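Local coordinates for DUF115 domain-containing protein (Magnetospirillum magneticum AMB-1, PDB 5MU5) that probably transfers sugar to flagellin as a glycosyltransferase of the Maf family and takes part in the formation of the bacterial flagellum, at residues Glu17-Leu20 with Glu21-Glu25; Thr163-Trp166 with Arg167-Leu170; Arg174-Pro177 with Leu178-Asn181. All coordinates share one frame; numbering follows the deposited sequence.

Contact 1: Glu17-Leu20 with Glu21-Glu25; sequences EAFL and ELMPE. With EDO (1,2-ethanediol), chain I.
Phe19 turns its ring back beside its own nitrogen (chi1 -82°), while Met23, four residues on, sets CG opposite its backbone N (chi1 -160°), and the two side chains end up side by side, pointing the same way. Their flanks meet first at Phe19 CD1 and Met23 CB, 4.2 Å apart. Further out, the thioether bends at its last torsion, and Met23 SD lies at the edge of the Phe19 ring, 5.3 Å from the centroid and 81° off the ring normal: a Met-aromatic contact made along the rim, not over the face. The backbone here is the last turn of helix 9-22. Glu21 N bonds to Glu17 O, and Leu22 N gives Ala18 O a bond of 2.8 Å. Met23 N closes on Phe19 O at 2.7 Å. There the ladder stops. Pro24 has no N-H to give to Leu20 O, and its CB sits against that oxygen instead, at 3.6 Å. Met23, which leaves helical geometry, takes the N-cap position of the next helix, which Pro24 and Glu25 begin. Glu25 N, in this first turn, donates to O1 of a 1,2-ethanediol molecule at 3.1 Å, probably a guest from the crystallisation liquor, whose O2 lies near Met23 CG. The result is a sharp corner at Met23 between two successive helices, with Phe19 and Met23 turned inward together. Helix 166-171 packs on Ala18 and Phe19, Met26 and Leu30 of helix 24-32 also touch Phe19, and Leu180 and Ile182 of strand 180-183 meet Met23.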
loop_
_atom_site.group_PDB
_atom_site.type_symbol
_atom_site.label_atom_id
_atom_site.label_comp_id
_atom_site.label_asym_id
_atom_site.label_seq_id
_atom_site.Cartn_x
_atom_site.Cartn_y
_atom_site.Cartn_z
ATOM N N GLU A 17 -10.707 -24.135 25.609
ATOM C CA GLU A 17 -9.855 -23.391 26.540
ATOM C C GLU A 17 -8.765 -22.606 25.796
ATOM O O GLU A 17 -8.523 -21.441 26.089
ATOM C CB GLU A 17 -9.216 -24.341 27.564
ATOM C CG GLU A 17 -10.199 -24.925 28.572
ATOM C CD GLU A 17 -9.636 -26.091 29.389
ATOM O OE1 GLU A 17 -8.589 -26.669 29.018
ATOM O OE2 GLU A 17 -10.256 -26.447 30.414
ATOM N N ALA A 18 -8.121 -23.261 24.832
ATOM C CA ALA A 18 -7.044 -22.648 24.058
ATOM C C ALA A 18 -7.542 -21.437 23.268
ATOM O O ALA A 18 -6.901 -20.401 23.271
ATOM C CB ALA A 18 -6.412 -23.666 23.128
ATOM N N PHE A 19 -8.684 -21.567 22.597
ATOM C CA PHE A 19 -9.286 -20.403 21.939
ATOM C C PHE A 19 -9.569 -19.284 22.938
ATOM O O PHE A 19 -9.215 -18.142 22.686
ATOM C CB PHE A 19 -10.563 -20.768 21.187
ATOM C CG PHE A 19 -10.313 -21.359 19.824
ATOM C CD1 PHE A 19 -10.089 -20.533 18.728
ATOM C CD2 PHE A 19 -10.289 -22.715 19.638
ATOM C CE1 PHE A 19 -9.847 -21.065 17.478
ATOM C CE2 PHE A 19 -10.059 -23.254 18.387
ATOM C CZ PHE A 19 -9.845 -22.435 17.304
ATOM N N LEU A 20 -10.172 -19.607 24.079
ATOM C CA LEU A 20 -10.493 -18.565 25.060
ATOM C C LEU A 20 -9.256 -17.865 25.595
ATOM O O LEU A 20 -9.312 -16.695 25.947
ATOM C CB LEU A 20 -11.294 -19.135 26.210
ATOM C CG LEU A 20 -12.732 -19.487 25.841
ATOM C CD1 LEU A 20 -13.351 -20.422 26.875
ATOM C CD2 LEU A 20 -13.551 -18.223 25.693
ATOM N N GLU A 21 -8.147 -18.587 25.636
ATOM C CA GLU A 21 -6.884 -18.052 26.109
ATOM C C GLU A 21 -6.119 -17.264 25.027
ATOM O O GLU A 21 -5.619 -16.175 25.273
ATOM C CB GLU A 21 -6.005 -19.215 26.600
ATOM C CG GLU A 21 -4.645 -18.797 27.142
ATOM C CD GLU A 21 -3.761 -19.977 27.504
ATOM O OE1 GLU A 21 -4.220 -21.137 27.460
ATOM O OE2 GLU A 21 -2.598 -19.729 27.860
ATOM N N LEU A 22 -6.026 -17.828 23.832
ATOM C CA LEU A 22 -5.161 -17.286 22.790
ATOM C C LEU A 22 -5.849 -16.602 21.617
ATOM O O LEU A 22 -5.163 -15.970 20.822
ATOM C CB LEU A 22 -4.268 -18.413 22.275
ATOM C CG LEU A 22 -3.313 -18.935 23.361
ATOM C CD1 LEU A 22 -2.956 -20.404 23.151
ATOM C CD2 LEU A 22 -2.067 -18.062 23.412
ATOM N N MET A 23 -7.171 -16.749 21.489
ATOM C CA MET A 23 -7.961 -16.046 20.459
ATOM C C MET A 23 -9.336 -15.726 21.054
ATOM O O MET A 23 -10.367 -16.226 20.577
ATOM C CB MET A 23 -8.080 -16.908 19.200
ATOM C CG MET A 23 -8.430 -16.113 17.966
ATOM S SD MET A 23 -8.736 -17.155 16.524
ATOM C CE MET A 23 -7.077 -17.524 16.007
ATOM N N PRO A 24 -9.354 -14.869 22.092
ATOM C CA PRO A 24 -10.519 -14.811 23.006
ATOM C C PRO A 24 -11.875 -14.550 22.357
ATOM O O PRO A 24 -12.856 -15.245 22.680
ATOM C CB PRO A 24 -10.149 -13.713 24.027
ATOM C CG PRO A 24 -8.697 -13.483 23.859
ATOM C CD PRO A 24 -8.307 -13.897 22.461
ATOM N N GLU A 25 -11.942 -13.566 21.473
ATOM C CA GLU A 25 -13.210 -13.253 20.798
ATOM C C GLU A 25 -13.737 -14.461 20.035
ATOM O O GLU A 25 -14.930 -14.716 20.024
ATOM C CB GLU A 25 -13.069 -12.046 19.857
ATOM C CG GLU A 25 -13.014 -10.691 20.569
ATOM C CD GLU A 25 -12.843 -9.506 19.614
ATOM O OE1 GLU A 25 -12.479 -8.408 20.100
ATOM O OE2 GLU A 25 -13.070 -9.662 18.381
HETATM C C1 EDO I . -8.725 -12.332 19.211
HETATM O O1 EDO I . -9.677 -11.912 20.183
HETATM C C2 EDO I . -9.464 -12.074 17.910
HETATM O O2 EDO I . -10.549 -13.029 17.827
#

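Contact 2: Thr163-Trp166 with Arg167-Leu170; sequences TVDW and RPLL
The carbonyl oxygen of Trp166 receives Leu170 N at 2.8 Å in an almost straight bond, 177° at the hydrogen, an i to i+4 bond of helix 166-171. The Leu170 side chain lies alongside the same oxygen, with CG 3.5 Å from Trp166 O, while Leu170 CD1 reaches back to Trp166 CB at 3.9 Å. Leu169 points toward the preceding segment: with CG beside its own nitrogen (chi1 -68°), it lays CD1 obliquely against the benzene part of the indole, 3.7 Å from Trp166 CE3 and nearly as close to CZ3. Within the incoming loop, Val164 CG1 covers one face of that indole, 3.8 Å above the plane and offset toward the rim; it also approaches Leu169 CD1, so tryptophan, valine and leucine share one hydrophobic patch. On the outer side, Asp165 crosses Pro168 at about a right angle, with OD1 3.2 Å from the ring carbon CD. Arg167 bends at chi3 and carries its guanidinium away from the loop, where it pairs with Glu21 and Glu171. Asn15 of helix 9-22 braces the loop through its amide, bonding Trp166 N and Val164 O, and Ser160 OG takes the indole NE1. The chemistry is thus divided: apolar groups face inward onto Leu135 and Ile147, whereas the buried polar indole nitrogen has a definite partner, which probably helps fix the rotation of the ring at this loop-to-helix junction.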
loop_
_atom_site.group_PDB
_atom_site.type_symbol
_atom_site.label_atom_id
_atom_site.label_comp_id
_atom_site.label_asym_id
_atom_site.label_seq_id
_atom_site.Cartn_x
_atom_site.Cartn_y
_atom_site.Cartn_z
ATOM N N THR A 163 -12.108 -32.579 16.431
ATOM C CA THR A 163 -11.214 -33.309 15.517
ATOM C C THR A 163 -9.803 -32.774 15.326
ATOM O O THR A 163 -8.929 -33.524 14.927
ATOM C CB THR A 163 -11.845 -33.424 14.107
ATOM O OG1 THR A 163 -12.342 -32.149 13.685
ATOM C CG2 THR A 163 -12.989 -34.401 14.116
ATOM N N VAL A 164 -9.574 -31.497 15.587
ATOM C CA VAL A 164 -8.266 -30.913 15.390
ATOM C C VAL A 164 -7.587 -30.694 16.733
ATOM O O VAL A 164 -8.249 -30.403 17.716
ATOM C CB VAL A 164 -8.412 -29.565 14.696
ATOM C CG1 VAL A 164 -7.069 -28.880 14.538
ATOM C CG2 VAL A 164 -9.082 -29.754 13.350
ATOM N N ASP A 165 -6.267 -30.822 16.766
ATOM C CA ASP A 165 -5.502 -30.462 17.941
ATOM C C ASP A 165 -5.142 -28.976 17.789
ATOM O O ASP A 165 -4.099 -28.624 17.259
ATOM C CB ASP A 165 -4.245 -31.329 18.067
ATOM C CG ASP A 165 -3.608 -31.229 19.447
ATOM O OD1 ASP A 165 -3.938 -30.288 20.203
ATOM O OD2 ASP A 165 -2.776 -32.096 19.781
ATOM N N TRP A 166 -6.028 -28.111 18.264
ATOM C CA TRP A 166 -5.883 -26.679 18.083
ATOM C C TRP A 166 -4.837 -25.946 18.923
ATOM O O TRP A 166 -4.373 -24.871 18.533
ATOM C CB TRP A 166 -7.223 -26.020 18.342
ATOM C CG TRP A 166 -8.145 -26.063 17.205
ATOM C CD1 TRP A 166 -9.289 -26.796 17.097
ATOM C CD2 TRP A 166 -8.029 -25.309 16.007
ATOM N NE1 TRP A 166 -9.899 -26.533 15.904
ATOM C CE2 TRP A 166 -9.141 -25.630 15.204
ATOM C CE3 TRP A 166 -7.087 -24.391 15.527
ATOM C CZ2 TRP A 166 -9.348 -25.060 13.932
ATOM C CZ3 TRP A 166 -7.278 -23.824 14.262
ATOM C CH2 TRP A 166 -8.404 -24.160 13.478
ATOM N N ARG A 167 -4.491 -26.486 20.076
ATOM C CA ARG A 167 -3.585 -25.793 20.977
ATOM C C ARG A 167 -2.213 -25.473 20.380
ATOM O O ARG A 167 -1.763 -24.359 20.512
ATOM C CB ARG A 167 -3.440 -26.499 22.342
ATOM C CG ARG A 167 -2.418 -25.792 23.238
ATOM C CD ARG A 167 -2.481 -26.157 24.704
ATOM N NE ARG A 167 -3.564 -25.472 25.403
ATOM C CZ ARG A 167 -3.494 -24.239 25.908
ATOM N NH1 ARG A 167 -2.401 -23.498 25.786
ATOM N NH2 ARG A 167 -4.544 -23.730 26.528
ATOM N N PRO A 168 -1.545 -26.448 19.742
ATOM C CA PRO A 168 -0.251 -26.125 19.148
ATOM C C PRO A 168 -0.368 -25.029 18.078
ATOM O O PRO A 168 0.533 -24.220 17.945
ATOM C CB PRO A 168 0.188 -27.451 18.530
ATOM C CG PRO A 168 -0.534 -28.499 19.315
ATOM C CD PRO A 168 -1.876 -27.878 19.574
ATOM N N LEU A 169 -1.486 -24.975 17.359
ATOM C CA LEU A 169 -1.705 -23.898 16.393
ATOM C C LEU A 169 -1.905 -22.560 17.084
ATOM O O LEU A 169 -1.216 -21.584 16.783
ATOM C CB LEU A 169 -2.921 -24.199 15.524
ATOM C CG LEU A 169 -2.730 -25.373 14.577
ATOM C CD1 LEU A 169 -4.023 -25.725 13.859
ATOM C CD2 LEU A 169 -1.658 -25.000 13.576
ATOM N N LEU A 170 -2.847 -22.519 18.022
ATOM C CA LEU A 170 -3.137 -21.291 18.754
ATOM C C LEU A 170 -1.936 -20.778 19.533
ATOM O O LEU A 170 -1.761 -19.575 19.681
ATOM C CB LEU A 170 -4.318 -21.513 19.688
ATOM C CG LEU A 170 -5.632 -21.635 18.933
ATOM C CD1 LEU A 170 -6.652 -22.411 19.741
ATOM C CD2 LEU A 170 -6.134 -20.246 18.566
#

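Contact 3: Arg174-Pro177 with Leu178-Asn181; sequences RENP and LRLN
One face of the Asn176 amide lies against the aliphatic part of Arg179, whose CG sits 4.1 Å from Asn176 ND2; the guanidinium beyond is turned almost perpendicular, its plane 83° from that of the amide. Leu178 N approaches OD1 from the same side of the amide, 42° out of its plane. This bond, Leu178 N to Asn176 OD1 at 3.1 Å, closes an Asx turn, and it is joined to a type I beta turn in which Arg179 N donates to the backbone oxygen of Asn176, also at 3.1 Å. Asn176 thus holds two successive N-H groups, one with its side chain and one with its main chain. Swinging the amide away from its own nitrogen (chi1 -174°) is what carries OD1 forward to Leu178, where it also meets CB at 3.3 Å. Pro177, with no N-H of its own, occupies the first corner of the turn; its oxygen receives Leu180 N in a weak, long bond of 3.5 Å. The chain then enters strand 180-183, an outer strand of the four-stranded parallel sheet, pairing with strand 146-150 through Ile147 and Ile149. Arg179 NE bonds Ala145 O, and its side chain touches helix 568-579. Asn181 ND2, bonded to His148 ND1, also makes a weak bond back to Leu178 O at 3.3 Å.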
loop_
_atom_site.group_PDB
_atom_site.type_symbol
_atom_site.label_atom_id
_atom_site.label_comp_id
_atom_site.label_asym_id
_atom_site.label_seq_id
_atom_site.Cartn_x
_atom_site.Cartn_y
_atom_site.Cartn_z
ATOM N N ARG A 174 0.875 -16.656 20.708
ATOM C CA ARG A 174 1.318 -16.115 21.976
ATOM C C ARG A 174 2.212 -14.884 21.836
ATOM O O ARG A 174 1.902 -13.848 22.395
ATOM C CB ARG A 174 2.033 -17.163 22.812
ATOM C CG ARG A 174 2.333 -16.663 24.215
ATOM C CD ARG A 174 2.884 -17.766 25.105
ATOM N NE ARG A 174 1.900 -18.822 25.328
ATOM C CZ ARG A 174 0.845 -18.722 26.144
ATOM N NH1 ARG A 174 0.605 -17.607 26.830
ATOM N NH2 ARG A 174 0.016 -19.743 26.275
ATOM N N GLU A 175 3.322 -14.998 21.120
ATOM C CA GLU A 175 4.248 -13.855 20.940
ATOM C C GLU A 175 3.780 -12.928 19.834
ATOM O O GLU A 175 3.999 -11.739 19.903
ATOM C CB GLU A 175 5.662 -14.329 20.604
ATOM C CG GLU A 175 6.198 -15.387 21.551
ATOM C CD GLU A 175 6.095 -14.966 23.005
ATOM O OE1 GLU A 175 6.345 -13.770 23.283
ATOM O OE2 GLU A 175 5.775 -15.825 23.865
ATOM N N ASN A 176 3.107 -13.481 18.832
ATOM C CA ASN A 176 2.660 -12.709 17.683
ATOM C C ASN A 176 1.317 -13.235 17.153
ATOM O O ASN A 176 1.273 -14.210 16.399
ATOM C CB ASN A 176 3.724 -12.780 16.597
ATOM C CG ASN A 176 3.404 -11.887 15.417
ATOM O OD1 ASN A 176 2.308 -11.318 15.323
ATOM N ND2 ASN A 176 4.352 -11.773 14.496
ATOM N N PRO A 177 0.220 -12.582 17.532
ATOM C CA PRO A 177 -1.095 -13.072 17.152
ATOM C C PRO A 177 -1.352 -13.095 15.655
ATOM O O PRO A 177 -2.201 -13.848 15.193
ATOM C CB PRO A 177 -2.064 -12.097 17.844
ATOM C CG PRO A 177 -1.270 -10.904 18.219
ATOM C CD PRO A 177 0.159 -11.331 18.320
ATOM N N LEU A 178 -0.584 -12.313 14.908
ATOM C CA LEU A 178 -0.709 -12.249 13.464
ATOM C C LEU A 178 -0.203 -13.492 12.745
ATOM O O LEU A 178 -0.335 -13.580 11.540
ATOM C CB LEU A 178 0.010 -10.998 12.927
ATOM C CG LEU A 178 -0.556 -9.711 13.554
ATOM C CD1 LEU A 178 0.346 -8.485 13.371
ATOM C CD2 LEU A 178 -1.972 -9.478 13.031
ATOM N N ARG A 179 0.373 -14.450 13.455
ATOM C CA ARG A 179 0.807 -15.711 12.816
ATOM C C ARG A 179 -0.311 -16.740 12.559
ATOM O O ARG A 179 -0.099 -17.688 11.799
ATOM C CB ARG A 179 1.920 -16.364 13.621
ATOM C CG ARG A 179 3.223 -15.592 13.549
ATOM C CD ARG A 179 4.277 -16.264 14.398
ATOM N NE ARG A 179 4.330 -17.657 14.021
ATOM C CZ ARG A 179 5.051 -18.580 14.623
ATOM N NH1 ARG A 179 5.830 -18.284 15.636
ATOM N NH2 ARG A 179 4.987 -19.815 14.183
ATOM N N LEU A 180 -1.471 -16.583 13.198
ATOM C CA LEU A 180 -2.611 -17.457 12.943
ATOM C C LEU A 180 -3.835 -16.598 12.790
ATOM O O LEU A 180 -4.172 -15.830 13.684
ATOM C CB LEU A 180 -2.856 -18.429 14.077
ATOM C CG LEU A 180 -4.057 -19.359 13.904
ATOM C CD1 LEU A 180 -3.793 -20.411 12.861
ATOM C CD2 LEU A 180 -4.374 -20.037 15.234
ATOM N N ASN A 181 -4.495 -16.737 11.656
ATOM C CA ASN A 181 -5.699 -15.985 11.349
ATOM C C ASN A 181 -6.785 -16.959 10.953
ATOM O O ASN A 181 -6.533 -17.883 10.189
ATOM C CB ASN A 181 -5.432 -15.043 10.178
ATOM C CG ASN A 181 -4.442 -13.966 10.526
ATOM O OD1 ASN A 181 -4.783 -13.002 11.191
ATOM N ND2 ASN A 181 -3.203 -14.134 10.104
#

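Overall arrangement
The three contacts cluster within the N-terminal Maf region, on the same side of the chain's centre, their own centres 11 Å (contacts 1 and 2), 12 Å (1 and 3) and 14 Å (2 and 3) apart. Glu21 ties them by charge: OE1 pairs with Arg167 NH2 of contact 2 at 2.8 Å, and OE2 with Arg174 NH2 of contact 3 at 3.1 Å. Apolar side chains also join the contacts. The Phe19 and Trp166 rings meet edge-to-face, with Phe19 CE2 3.6 Å from Trp166 CG. Helix 166-171 packs on helix 9-22, while Leu180 CD2 of strand 180-183 meets both Met23 CE, at the corner after that helix, and Leu170 CD2, each at 3.8 Å. The ethanediol at contact 1 identifies no substrate site.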